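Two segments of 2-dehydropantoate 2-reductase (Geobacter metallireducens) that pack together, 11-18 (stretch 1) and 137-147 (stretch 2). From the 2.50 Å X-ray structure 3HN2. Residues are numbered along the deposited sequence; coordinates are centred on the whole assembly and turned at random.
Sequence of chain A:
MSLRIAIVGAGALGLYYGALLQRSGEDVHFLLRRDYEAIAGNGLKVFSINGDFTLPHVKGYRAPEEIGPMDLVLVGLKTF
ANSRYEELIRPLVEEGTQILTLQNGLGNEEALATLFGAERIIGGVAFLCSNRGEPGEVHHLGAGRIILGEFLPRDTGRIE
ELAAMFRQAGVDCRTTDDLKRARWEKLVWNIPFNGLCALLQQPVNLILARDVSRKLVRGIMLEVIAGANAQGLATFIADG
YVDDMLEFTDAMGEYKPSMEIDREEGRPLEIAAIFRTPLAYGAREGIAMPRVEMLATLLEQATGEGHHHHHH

Stretch 1, residues 11-18: GALGLYYG
Stretch 2 (137-147) EVHHLGAGRII

When a helix starts across a β-strand, a few side chains from its first turn can reach alternate residues of a strand and on into the next strand, and the opening of a helix in 2-dehydropantoate 2-reductase is a clear example. A loop at 11-13 leads into a helix from G14, which crosses strand 137-140 at 84° with the axes 8.7 Å apart and strand 142-147 at 79° and 11.2 Å. The register pairs A12 with V138 (CA atoms 6.2 Å apart) and Y17 with G144 (8.6 Å). Together the segments bury 397 Å².

V138, Y16 and Y17 cover the most surface. V138 (phi/psi -107/129, chi1 t) directs its CA-to-CB bond toward the helix and divides its methyls: CG2 lies 3.7 Å from L15 CB, while CG1 lies 3.8 Å from Y16 CB and 3.8 Å from A12 O. L15 is m,t.

The CA-to-CB bond of Y16 (-56/-49) points sideways to the second stretch, but chi1 t and chi2 70° bring its end to that stretch. Its ring forms an offset stack with the H140 ring, centroids 4.5 Å apart and planes at 24°, and Y16 OH sits over the imidazole face, 3.3 Å from H140 CE1. H140 (chi1 161°, chi2 -118°) is held by a hydrogen bond within its own stretch, from H140 NE2 to A143 O at 2.9 Å, which ties the imidazole to the backbone beyond the turn at L141.

The CA-to-CB bond of Y17 (-70/-38) also points sideways to the second stretch; chi1 m and chi2 -45° extend its hydroxyl to strand 142-147, where Y17 OH donates to G144 O at 2.6 Å, near the ring plane. One ring face receives I146 (m,t), whose CD1 is 3.9 Å from the ring centroid, 19° off the normal. G144 adopts 127/0, angles that call for glycine: a CB would jam against the preceding carbonyl oxygen.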

# COMPACT_ATOMS: atom_id res chain seq x y z
N GLY A 11 17.47 -15.06 7.78
CA GLY A 11 17.29 -13.62 7.78
C GLY A 11 15.89 -13.27 8.23
O GLY A 11 15.22 -14.06 8.88
N ALA A 12 15.45 -12.08 7.84
CA ALA A 12 14.13 -11.58 8.24
C ALA A 12 12.98 -12.26 7.49
O ALA A 12 11.81 -12.09 7.86
CB ALA A 12 14.07 -10.07 8.07
N LEU A 13 13.30 -13.03 6.45
CA LEU A 13 12.28 -13.72 5.67
C LEU A 13 12.38 -15.25 5.77
O LEU A 13 11.35 -15.93 5.76
CB LEU A 13 12.26 -13.23 4.21
CG LEU A 13 13.11 -13.77 3.06
CD1 LEU A 13 12.47 -14.99 2.41
CD2 LEU A 13 13.30 -12.67 2.02
N GLY A 14 13.60 -15.77 5.85
CA GLY A 14 13.81 -17.21 5.99
C GLY A 14 13.29 -17.74 7.31
O GLY A 14 12.72 -18.83 7.37
N LEU A 15 13.49 -16.95 8.37
CA LEU A 15 12.98 -17.29 9.69
C LEU A 15 11.47 -17.20 9.73
O LEU A 15 10.81 -18.13 10.19
CB LEU A 15 13.61 -16.40 10.76
CG LEU A 15 15.04 -16.65 11.24
CD1 LEU A 15 15.44 -15.60 12.26
CD2 LEU A 15 15.20 -18.04 11.85
N TYR A 16 10.93 -16.09 9.23
CA TYR A 16 9.48 -15.83 9.20
C TYR A 16 8.69 -16.91 8.49
O TYR A 16 7.70 -17.41 9.02
CB TYR A 16 9.19 -14.46 8.57
CG TYR A 16 7.72 -14.16 8.36
CD1 TYR A 16 6.87 -13.93 9.44
CD2 TYR A 16 7.18 -14.10 7.07
CE1 TYR A 16 5.51 -13.64 9.24
CE2 TYR A 16 5.84 -13.81 6.86
CZ TYR A 16 5.01 -13.58 7.95
OH TYR A 16 3.67 -13.30 7.75
N TYR A 17 9.13 -17.28 7.29
CA TYR A 17 8.46 -18.32 6.52
C TYR A 17 8.64 -19.71 7.12
O TYR A 17 7.70 -20.50 7.13
CB TYR A 17 8.89 -18.29 5.05
CG TYR A 17 8.33 -17.11 4.28
CD1 TYR A 17 6.99 -16.74 4.41
CD2 TYR A 17 9.14 -16.38 3.42
CE1 TYR A 17 6.48 -15.65 3.70
CE2 TYR A 17 8.64 -15.30 2.71
CZ TYR A 17 7.31 -14.94 2.85
OH TYR A 17 6.83 -13.87 2.14
N GLY A 18 9.83 -19.98 7.63
CA GLY A 18 10.11 -21.26 8.29
C GLY A 18 9.33 -21.45 9.57
O GLY A 18 8.91 -22.57 9.89
N GLU A 137 14.50 -13.06 17.19
CA GLU A 137 13.26 -12.29 17.15
C GLU A 137 12.98 -11.78 15.74
O GLU A 137 13.75 -11.00 15.18
CB GLU A 137 13.28 -11.14 18.16
CG GLU A 137 13.08 -11.57 19.61
CD GLU A 137 12.91 -10.41 20.58
OE1 GLU A 137 12.90 -9.24 20.14
OE2 GLU A 137 12.78 -10.67 21.80
N VAL A 138 11.86 -12.24 15.18
CA VAL A 138 11.44 -11.86 13.83
C VAL A 138 10.25 -10.91 13.94
O VAL A 138 9.28 -11.21 14.63
CB VAL A 138 11.01 -13.10 13.01
CG1 VAL A 138 10.97 -12.77 11.52
CG2 VAL A 138 11.93 -14.27 13.28
N HIS A 139 10.33 -9.78 13.24
CA HIS A 139 9.22 -8.82 13.21
C HIS A 139 8.61 -8.76 11.81
O HIS A 139 9.32 -8.55 10.83
CB HIS A 139 9.67 -7.42 13.65
CG HIS A 139 10.03 -7.32 15.10
ND1 HIS A 139 11.08 -8.02 15.66
CD2 HIS A 139 9.49 -6.59 16.11
CE1 HIS A 139 11.16 -7.74 16.95
NE2 HIS A 139 10.21 -6.87 17.24
N HIS A 140 7.30 -8.97 11.73
CA HIS A 140 6.56 -8.95 10.47
C HIS A 140 5.61 -7.76 10.45
O HIS A 140 4.61 -7.74 11.17
CB HIS A 140 5.81 -10.27 10.26
CG HIS A 140 4.70 -10.20 9.26
ND1 HIS A 140 3.38 -10.43 9.60
CD2 HIS A 140 4.70 -9.92 7.94
CE1 HIS A 140 2.62 -10.31 8.53
NE2 HIS A 140 3.40 -10.00 7.51
N LEU A 141 5.93 -6.77 9.63
CA LEU A 141 5.23 -5.48 9.64
C LEU A 141 4.10 -5.38 8.61
O LEU A 141 3.25 -4.50 8.71
CB LEU A 141 6.22 -4.32 9.45
CG LEU A 141 7.50 -4.28 10.30
CD1 LEU A 141 8.33 -3.06 9.93
CD2 LEU A 141 7.22 -4.33 11.80
N GLY A 142 4.12 -6.28 7.63
CA GLY A 142 3.10 -6.29 6.58
C GLY A 142 3.34 -7.31 5.48
O GLY A 142 4.42 -7.89 5.38
N ALA A 143 2.30 -7.52 4.67
CA ALA A 143 2.32 -8.38 3.48
C ALA A 143 2.82 -9.81 3.76
O ALA A 143 2.52 -10.37 4.81
CB ALA A 143 3.11 -7.71 2.34
N GLY A 144 3.57 -10.39 2.82
CA GLY A 144 4.14 -11.71 3.01
C GLY A 144 3.80 -12.66 1.88
O GLY A 144 4.21 -13.82 1.90
N ARG A 145 3.05 -12.16 0.90
CA ARG A 145 2.60 -12.97 -0.23
C ARG A 145 3.75 -13.43 -1.14
O ARG A 145 4.79 -12.78 -1.21
CB ARG A 145 1.51 -12.24 -1.03
CG ARG A 145 1.97 -10.99 -1.75
CD ARG A 145 0.87 -10.48 -2.66
NE ARG A 145 1.38 -9.50 -3.62
CZ ARG A 145 1.88 -9.80 -4.81
NH1 ARG A 145 1.94 -11.06 -5.22
NH2 ARG A 145 2.32 -8.83 -5.61
N ILE A 146 3.56 -14.57 -1.80
CA ILE A 146 4.61 -15.19 -2.63
C ILE A 146 4.03 -15.61 -3.98
O ILE A 146 2.93 -16.16 -4.04
CB ILE A 146 5.25 -16.43 -1.92
CG1 ILE A 146 5.81 -16.09 -0.54
CG2 ILE A 146 6.36 -17.07 -2.78
CD1 ILE A 146 6.38 -17.29 0.21
N ILE A 147 4.77 -15.37 -5.06
CA ILE A 147 4.42 -15.92 -6.37
C ILE A 147 5.45 -17.01 -6.75
O ILE A 147 6.65 -16.74 -6.83
CB ILE A 147 4.36 -14.83 -7.48
CG1 ILE A 147 3.60 -13.58 -6.99
CG2 ILE A 147 3.71 -15.38 -8.75
CD1 ILE A 147 3.71 -12.40 -7.94